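Local atomic coordinates of ribulose bisphosphate carboxylase (Pyrococcus horikoshii, PDB entry 2D69), a protein that probably adds carbon dioxide and water to ribulose 1,5-bisphosphate, giving two molecules of 3-phosphoglycerate, in an archaeal pathway of AMP degradation. Residues Ala299-Ile310 with Phe332-Val343. Residues are numbered along the deposited sequence; the frame is centred on the assembly and turned at random.
Sequences AKAARMIGVDQI and FLLSKWEHIRPV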
ATOM      1  N   ALA A 299      -1.106 -12.993  37.645  1.00 15.39           N
ATOM      2  CA  ALA A 299      -1.915 -13.966  36.940  1.00 15.49           C
ATOM      3  C   ALA A 299      -3.259 -13.366  36.499  1.00 15.36           C
ATOM      4  O   ALA A 299      -3.797 -13.733  35.458  1.00 13.29           O
ATOM      5  CB  ALA A 299      -2.166 -15.187  37.820  1.00 15.33           C
ATOM      6  N   LYS A 300      -3.817 -12.497  37.330  1.00 14.05           N
ATOM      7  CA  LYS A 300      -5.105 -11.884  37.047  1.00 15.04           C
ATOM      8  C   LYS A 300      -4.965 -10.930  35.865  1.00 14.07           C
ATOM      9  O   LYS A 300      -5.785 -10.912  34.969  1.00 14.35           O
ATOM     10  CB  LYS A 300      -5.625 -11.149  38.291  1.00 13.79           C
ATOM     11  CG  LYS A 300      -6.913 -10.379  38.115  1.00 15.42           C
ATOM     12  CD  LYS A 300      -7.524  -9.989  39.452  1.00 15.43           C
ATOM     13  CE  LYS A 300      -8.460 -11.041  40.068  1.00 14.16           C
ATOM     14  NZ  LYS A 300      -8.847 -10.632  41.517  1.00 13.38           N
ATOM     15  N   ALA A 301      -3.962 -10.070  35.913  1.00 14.95           N
ATOM     16  CA  ALA A 301      -3.649  -9.247  34.749  1.00 13.96           C
ATOM     17  C   ALA A 301      -3.473 -10.083  33.491  1.00 14.50           C
ATOM     18  O   ALA A 301      -4.015  -9.747  32.426  1.00 14.12           O
ATOM     19  CB  ALA A 301      -2.428  -8.410  35.011  1.00 15.63           C
ATOM     20  N   ALA A 302      -2.723 -11.185  33.588  1.00 14.47           N
ATOM     21  CA  ALA A 302      -2.389 -11.924  32.399  1.00 13.26           C
ATOM     22  C   ALA A 302      -3.657 -12.596  31.840  1.00 14.20           C
ATOM     23  O   ALA A 302      -3.795 -12.714  30.607  1.00 13.33           O
ATOM     24  CB  ALA A 302      -1.275 -12.981  32.703  1.00 13.16           C
ATOM     25  N   ARG A 303      -4.551 -13.071  32.728  1.00 12.51           N
ATOM     26  CA  ARG A 303      -5.819 -13.668  32.292  1.00 12.31           C
ATOM     27  C   ARG A 303      -6.736 -12.623  31.624  1.00 12.90           C
ATOM     28  O   ARG A 303      -7.412 -12.902  30.632  1.00 13.27           O
ATOM     29  CB  ARG A 303      -6.519 -14.312  33.482  1.00 12.89           C
ATOM     30  CG  ARG A 303      -7.865 -14.906  33.127  1.00 10.31           C
ATOM     31  CD  ARG A 303      -8.464 -15.817  34.167  1.00 12.85           C
ATOM     32  NE  ARG A 303      -9.746 -16.285  33.694  1.00 10.30           N
ATOM     33  CZ  ARG A 303     -10.757 -16.685  34.452  1.00 13.18           C
ATOM     34  NH1 ARG A 303     -10.638 -16.698  35.784  1.00 11.76           N
ATOM     35  NH2 ARG A 303     -11.893 -17.096  33.882  1.00 13.87           N
ATOM     36  N   MET A 304      -6.747 -11.405  32.172  1.00 12.91           N
ATOM     37  CA  MET A 304      -7.645 -10.378  31.707  1.00 14.33           C
ATOM     38  C   MET A 304      -7.251  -9.945  30.290  1.00 14.43           C
ATOM     39  O   MET A 304      -8.108  -9.957  29.369  1.00 13.69           O
ATOM     40  CB  MET A 304      -7.625  -9.223  32.748  1.00 14.69           C
ATOM     41  CG  MET A 304      -8.493  -7.998  32.482  1.00 19.56           C
ATOM     42  SD  MET A 304      -8.368  -6.670  33.851  1.00 24.29           S
ATOM     43  CE  MET A 304      -7.628  -7.561  34.935  1.00  9.92           C
ATOM     44  N   ILE A 305      -5.963  -9.666  30.089  1.00 14.43           N
ATOM     45  CA  ILE A 305      -5.446  -9.432  28.760  1.00 14.62           C
ATOM     46  C   ILE A 305      -5.755 -10.644  27.916  1.00 14.40           C
ATOM     47  O   ILE A 305      -6.380 -10.574  26.843  1.00 14.63           O
ATOM     48  CB  ILE A 305      -3.913  -9.123  28.791  1.00 15.16           C
ATOM     49  CG1 ILE A 305      -3.685  -7.784  29.466  1.00 14.36           C
ATOM     50  CG2 ILE A 305      -3.390  -9.039  27.351  1.00 17.06           C
ATOM     51  CD1 ILE A 305      -2.279  -7.569  29.976  1.00 16.56           C
ATOM     52  N   GLY A 306      -5.355 -11.804  28.417  1.00 13.46           N
ATOM     53  CA  GLY A 306      -5.735 -13.023  27.746  1.00 13.25           C
ATOM     54  C   GLY A 306      -4.687 -14.034  27.382  1.00 13.02           C
ATOM     55  O   GLY A 306      -4.678 -14.480  26.244  1.00 14.87           O
ATOM     56  N   VAL A 307      -3.843 -14.451  28.331  1.00 13.60           N
ATOM     57  CA  VAL A 307      -2.987 -15.631  28.116  1.00 12.50           C
ATOM     58  C   VAL A 307      -3.878 -16.822  28.251  1.00 12.03           C
ATOM     59  O   VAL A 307      -4.853 -16.757  28.982  1.00 11.95           O
ATOM     60  CB  VAL A 307      -1.762 -15.678  29.117  1.00 12.95           C
ATOM     61  CG1 VAL A 307      -0.955 -14.423  29.007  1.00 13.78           C
ATOM     62  CG2 VAL A 307      -2.196 -15.974  30.478  1.00 14.97           C
ATOM     63  N   ASP A 308      -3.624 -17.891  27.506  1.00 12.66           N
ATOM     64  CA  ASP A 308      -4.481 -19.087  27.560  1.00 12.99           C
ATOM     65  C   ASP A 308      -4.032 -20.144  28.569  1.00 13.75           C
ATOM     66  O   ASP A 308      -4.830 -21.044  28.979  1.00 13.14           O
ATOM     67  CB  ASP A 308      -4.539 -19.707  26.188  1.00 13.43           C
ATOM     68  CG  ASP A 308      -5.143 -18.785  25.192  1.00 13.79           C
ATOM     69  OD1 ASP A 308      -6.390 -18.810  25.085  1.00 14.15           O
ATOM     70  OD2 ASP A 308      -4.450 -18.022  24.473  1.00 13.82           O
ATOM     71  N   GLN A 309      -2.760 -20.041  28.956  1.00 13.95           N
ATOM     72  CA  GLN A 309      -2.142 -20.934  29.958  1.00 14.03           C
ATOM     73  C   GLN A 309      -0.944 -20.232  30.581  1.00 14.23           C
ATOM     74  O   GLN A 309      -0.300 -19.401  29.941  1.00 15.29           O
ATOM     75  CB  GLN A 309      -1.759 -22.311  29.400  1.00 15.25           C
ATOM     76  CG  GLN A 309      -0.930 -22.309  28.204  1.00 16.99           C
ATOM     77  CD  GLN A 309      -0.902 -23.663  27.506  1.00 15.19           C
ATOM     78  OE1 GLN A 309       0.188 -24.229  27.294  1.00 18.45           O
ATOM     79  NE2 GLN A 309      -2.035 -24.140  27.123  1.00 12.14           N
ATOM     80  N   ILE A 310      -0.702 -20.491  31.843  1.00 13.49           N
ATOM     81  CA  ILE A 310       0.398 -19.806  32.545  1.00 14.59           C
ATOM     82  C   ILE A 310       0.916 -20.683  33.686  1.00 16.07           C
ATOM     83  O   ILE A 310       0.135 -21.381  34.359  1.00 16.33           O
ATOM     84  CB  ILE A 310      -0.054 -18.402  33.080  1.00 12.71           C
ATOM     85  CG1 ILE A 310       1.102 -17.618  33.676  1.00 14.06           C
ATOM     86  CG2 ILE A 310      -1.119 -18.555  34.120  1.00 15.12           C
ATOM     87  CD1 ILE A 310       0.781 -16.177  33.929  1.00 16.29           C
ATOM     88  N   PHE A 332      -8.467 -19.329  40.979  1.00 16.36           N
ATOM     89  CA  PHE A 332      -8.737 -18.111  40.233  1.00 15.83           C
ATOM     90  C   PHE A 332      -8.632 -18.310  38.720  1.00 15.48           C
ATOM     91  O   PHE A 332      -9.545 -17.972  37.993  1.00 16.17           O
ATOM     92  CB  PHE A 332      -7.796 -16.970  40.632  1.00 16.28           C
ATOM     93  CG  PHE A 332      -7.780 -15.896  39.615  1.00 15.51           C
ATOM     94  CD1 PHE A 332      -8.902 -15.061  39.476  1.00 16.92           C
ATOM     95  CD2 PHE A 332      -6.727 -15.792  38.689  1.00 14.72           C
ATOM     96  CE1 PHE A 332      -8.956 -14.124  38.440  1.00 16.89           C
ATOM     97  CE2 PHE A 332      -6.767 -14.827  37.669  1.00 15.51           C
ATOM     98  CZ  PHE A 332      -7.890 -13.991  37.549  1.00 16.00           C
ATOM     99  N   LEU A 333      -7.531 -18.855  38.235  1.00 15.79           N
ATOM    100  CA  LEU A 333      -7.355 -19.054  36.800  1.00 15.28           C
ATOM    101  C   LEU A 333      -8.536 -19.798  36.167  1.00 15.87           C
ATOM    102  O   LEU A 333      -8.925 -19.507  34.995  1.00 13.38           O
ATOM    103  CB  LEU A 333      -6.054 -19.768  36.478  1.00 14.75           C
ATOM    104  CG  LEU A 333      -4.781 -18.903  36.685  1.00 15.92           C
ATOM    105  CD1 LEU A 333      -3.579 -19.770  36.428  1.00 15.47           C
ATOM    106  CD2 LEU A 333      -4.693 -17.700  35.774  1.00 16.21           C
ATOM    107  N   LEU A 334      -9.116 -20.735  36.923  1.00 15.74           N
ATOM    108  CA  LEU A 334     -10.150 -21.587  36.369  1.00 15.75           C
ATOM    109  C   LEU A 334     -11.549 -21.118  36.719  1.00 15.39           C
ATOM    110  O   LEU A 334     -12.500 -21.703  36.242  1.00 15.01           O
ATOM    111  CB  LEU A 334      -9.969 -23.044  36.842  1.00 16.28           C
ATOM    112  CG  LEU A 334      -8.780 -23.828  36.297  1.00 18.10           C
ATOM    113  CD1 LEU A 334      -8.548 -25.065  37.177  1.00 20.85           C
ATOM    114  CD2 LEU A 334      -9.008 -24.210  34.851  1.00 17.31           C
ATOM    115  N   SER A 335     -11.682 -20.076  37.542  1.00 15.45           N
ATOM    116  CA  SER A 335     -12.976 -19.636  38.028  1.00 16.80           C
ATOM    117  C   SER A 335     -13.728 -18.887  36.931  1.00 18.64           C
ATOM    118  O   SER A 335     -13.130 -18.322  36.005  1.00 17.93           O
ATOM    119  CB  SER A 335     -12.838 -18.685  39.236  1.00 16.83           C
ATOM    120  OG  SER A 335     -12.189 -17.495  38.821  1.00 15.73           O
ATOM    121  N   LYS A 336     -15.050 -18.953  37.025  1.00 19.79           N
ATOM    122  CA  LYS A 336     -15.954 -18.148  36.242  1.00 20.71           C
ATOM    123  C   LYS A 336     -15.704 -16.681  36.595  1.00 19.75           C
ATOM    124  O   LYS A 336     -15.579 -16.352  37.744  1.00 19.47           O
ATOM    125  CB  LYS A 336     -17.389 -18.565  36.540  1.00 22.45           C
ATOM    126  CG  LYS A 336     -18.348 -18.518  35.324  1.00 28.10           C
ATOM    127  CD  LYS A 336     -18.470 -17.095  34.740  1.00 32.54           C
ATOM    128  CE  LYS A 336     -19.594 -16.950  33.654  1.00 32.58           C
ATOM    129  NZ  LYS A 336     -19.980 -15.549  33.471  1.00 29.64           N
ATOM    130  N   TRP A 337     -15.561 -15.816  35.574  1.00 18.27           N
ATOM    131  CA  TRP A 337     -15.231 -14.428  35.781  1.00 17.18           C
ATOM    132  C   TRP A 337     -15.785 -13.640  34.621  1.00 17.41           C
ATOM    133  O   TRP A 337     -15.067 -13.285  33.683  1.00 15.85           O
ATOM    134  CB  TRP A 337     -13.719 -14.251  35.847  1.00 17.37           C
ATOM    135  CG  TRP A 337     -13.295 -12.936  36.310  1.00 15.84           C
ATOM    136  CD1 TRP A 337     -13.996 -12.116  37.120  1.00 19.25           C
ATOM    137  CD2 TRP A 337     -12.048 -12.268  36.048  1.00 13.49           C
ATOM    138  NE1 TRP A 337     -13.274 -10.981  37.388  1.00 16.34           N
ATOM    139  CE2 TRP A 337     -12.077 -11.046  36.740  1.00 14.86           C
ATOM    140  CE3 TRP A 337     -10.903 -12.586  35.311  1.00 14.24           C
ATOM    141  CZ2 TRP A 337     -11.008 -10.144  36.740  1.00 11.95           C
ATOM    142  CZ3 TRP A 337      -9.844 -11.681  35.288  1.00 13.29           C
ATOM    143  CH2 TRP A 337      -9.918 -10.454  35.998  1.00 12.33           C
ATOM    144  N   GLU A 338     -17.090 -13.392  34.690  1.00 17.72           N
ATOM    145  CA  GLU A 338     -17.826 -12.762  33.617  1.00 18.27           C
ATOM    146  C   GLU A 338     -17.531 -13.434  32.274  1.00 17.86           C
ATOM    147  O   GLU A 338     -17.599 -14.643  32.178  1.00 18.26           O
ATOM    148  CB  GLU A 338     -17.540 -11.254  33.585  1.00 17.60           C
ATOM    149  CG  GLU A 338     -17.757 -10.510  34.919  1.00 20.85           C
ATOM    150  CD  GLU A 338     -19.216 -10.292  35.316  1.00 20.48           C
ATOM    151  OE1 GLU A 338     -20.097 -10.723  34.601  1.00 21.41           O
ATOM    152  OE2 GLU A 338     -19.479  -9.682  36.350  1.00 24.47           O
ATOM    153  N   HIS A 339     -17.217 -12.644  31.250  1.00 17.77           N
ATOM    154  CA  HIS A 339     -16.896 -13.139  29.888  1.00 17.85           C
ATOM    155  C   HIS A 339     -15.433 -13.664  29.710  1.00 17.70           C
ATOM    156  O   HIS A 339     -15.090 -14.174  28.618  1.00 17.58           O
ATOM    157  CB  HIS A 339     -17.098 -12.012  28.850  1.00 17.62           C
ATOM    158  CG  HIS A 339     -16.284 -10.791  29.153  1.00 14.45           C
ATOM    159  ND1 HIS A 339     -16.553  -9.994  30.237  1.00 14.78           N
ATOM    160  CD2 HIS A 339     -15.151 -10.294  28.592  1.00 14.23           C
ATOM    161  CE1 HIS A 339     -15.648  -9.029  30.322  1.00 13.68           C
ATOM    162  NE2 HIS A 339     -14.785  -9.185  29.336  1.00 13.49           N
ATOM    163  N   ILE A 340     -14.585 -13.499  30.733  1.00 15.60           N
ATOM    164  CA  ILE A 340     -13.201 -13.935  30.650  1.00 14.57           C
ATOM    165  C   ILE A 340     -13.092 -15.463  30.738  1.00 14.39           C
ATOM    166  O   ILE A 340     -13.424 -16.074  31.739  1.00 14.16           O
ATOM    167  CB  ILE A 340     -12.389 -13.310  31.711  1.00 14.76           C
ATOM    168  CG1 ILE A 340     -12.550 -11.770  31.697  1.00 12.33           C
ATOM    169  CG2 ILE A 340     -10.954 -13.712  31.597  1.00 15.56           C
ATOM    170  CD1 ILE A 340     -12.058 -11.049  30.485  1.00 13.88           C
ATOM    171  N   ARG A 341     -12.626 -16.077  29.676  1.00 15.24           N
ATOM    172  CA  ARG A 341     -12.524 -17.548  29.634  1.00 14.91           C
ATOM    173  C   ARG A 341     -11.509 -18.059  30.654  1.00 15.57           C
ATOM    174  O   ARG A 341     -10.559 -17.293  31.072  1.00 14.41           O
ATOM    175  CB  ARG A 341     -12.149 -17.972  28.219  1.00 16.32           C
ATOM    176  CG  ARG A 341     -13.320 -18.049  27.229  1.00 16.03           C
ATOM    177  CD  ARG A 341     -12.811 -18.230  25.783  1.00 17.24           C
ATOM    178  NE  ARG A 341     -13.813 -18.031  24.757  1.00 16.37           N
ATOM    179  CZ  ARG A 341     -14.188 -16.856  24.209  1.00 18.18           C
ATOM    180  NH1 ARG A 341     -13.626 -15.690  24.531  1.00 16.02           N
ATOM    181  NH2 ARG A 341     -15.123 -16.865  23.290  1.00 19.37           N
ATOM    182  N   PRO A 342     -11.689 -19.280  31.152  1.00 15.35           N
ATOM    183  CA  PRO A 342     -10.687 -19.829  32.101  1.00 15.86           C
ATOM    184  C   PRO A 342      -9.352 -20.194  31.411  1.00 15.09           C
ATOM    185  O   PRO A 342      -9.314 -20.517  30.236  1.00 14.91           O
ATOM    186  CB  PRO A 342     -11.380 -21.076  32.682  1.00 16.28           C
ATOM    187  CG  PRO A 342     -12.359 -21.538  31.590  1.00 17.26           C
ATOM    188  CD  PRO A 342     -12.779 -20.229  30.879  1.00 15.47           C
ATOM    189  N   VAL A 343      -8.285 -20.114  32.176  1.00 14.69           N
ATOM    190  CA  VAL A 343      -6.885 -20.308  31.785  1.00 14.04           C
ATOM    191  C   VAL A 343      -6.319 -21.571  32.400  1.00 13.96           C
ATOM    192  O   VAL A 343      -6.493 -21.827  33.606  1.00 15.72           O
ATOM    193  CB  VAL A 343      -6.062 -19.097  32.301  1.00 14.10           C
ATOM    194  CG1 VAL A 343      -4.540 -19.308  32.158  1.00 13.89           C
ATOM    195  CG2 VAL A 343      -6.558 -17.775  31.634  1.00 15.72           C
TER
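Arg303 reaches from its helix into the loop 335-343, and its guanidinium is gripped by backbone carbonyls. NH1 and NH2 both donate end-on to Ser335 O, which lies in the guanidinium plane; the Arg303 NH2 to Ser335 O bond, 2.7 Å, runs almost in line with C=O. NE of Arg303 donates a 2.9 Å hydrogen bond to Arg341 O from above that carbonyl's plane, and NH2 adds a weak bond to Ile340 O. Trp337 CE3 lies over one face of the flat group and Leu333 O over the other, both displaced toward the rim. With CG anti to the backbone N (chi1 178°) and an extended chain beyond it, the stem runs out past Val343 and Ile340, Arg303 CG lying 3.5 Å from Val343 CG2. Replacing the arginine by an alanine takes away the whole guanidinium, which would probably leave the carbonyls of Ser335 and Arg341 without these donors and the loop freer to shift.

Beside it, Lys300 crosses Phe332 at about a right angle, Lys300 CE lying 3.5 Å from Phe332 CE1, and its NZ forms a salt bridge with Asp122 and a hydrogen bond with Phe123 O. The CH2 corner of Trp337 meets Lys300 CG and, at the ring edge, Met304 CE. Toward the strand, Ile310 CG2 packs on Leu333 CD1 at 3.6 Å.

Second-shell bonds shape the loop: Ser335 OG donates to Phe332 O on a lone pair, and Ile340 N to Trp337 O closes a type II' turn. Helix 295-305 ends in a Schellman motif at Gly306. The arginine ties this helix, which leads into strand 309-311, to the connection between helix 323-334 and strand 344-348; those strands and helix 323-334 form a beta-alpha-beta unit of Rubisco's catalytic TIM barrel.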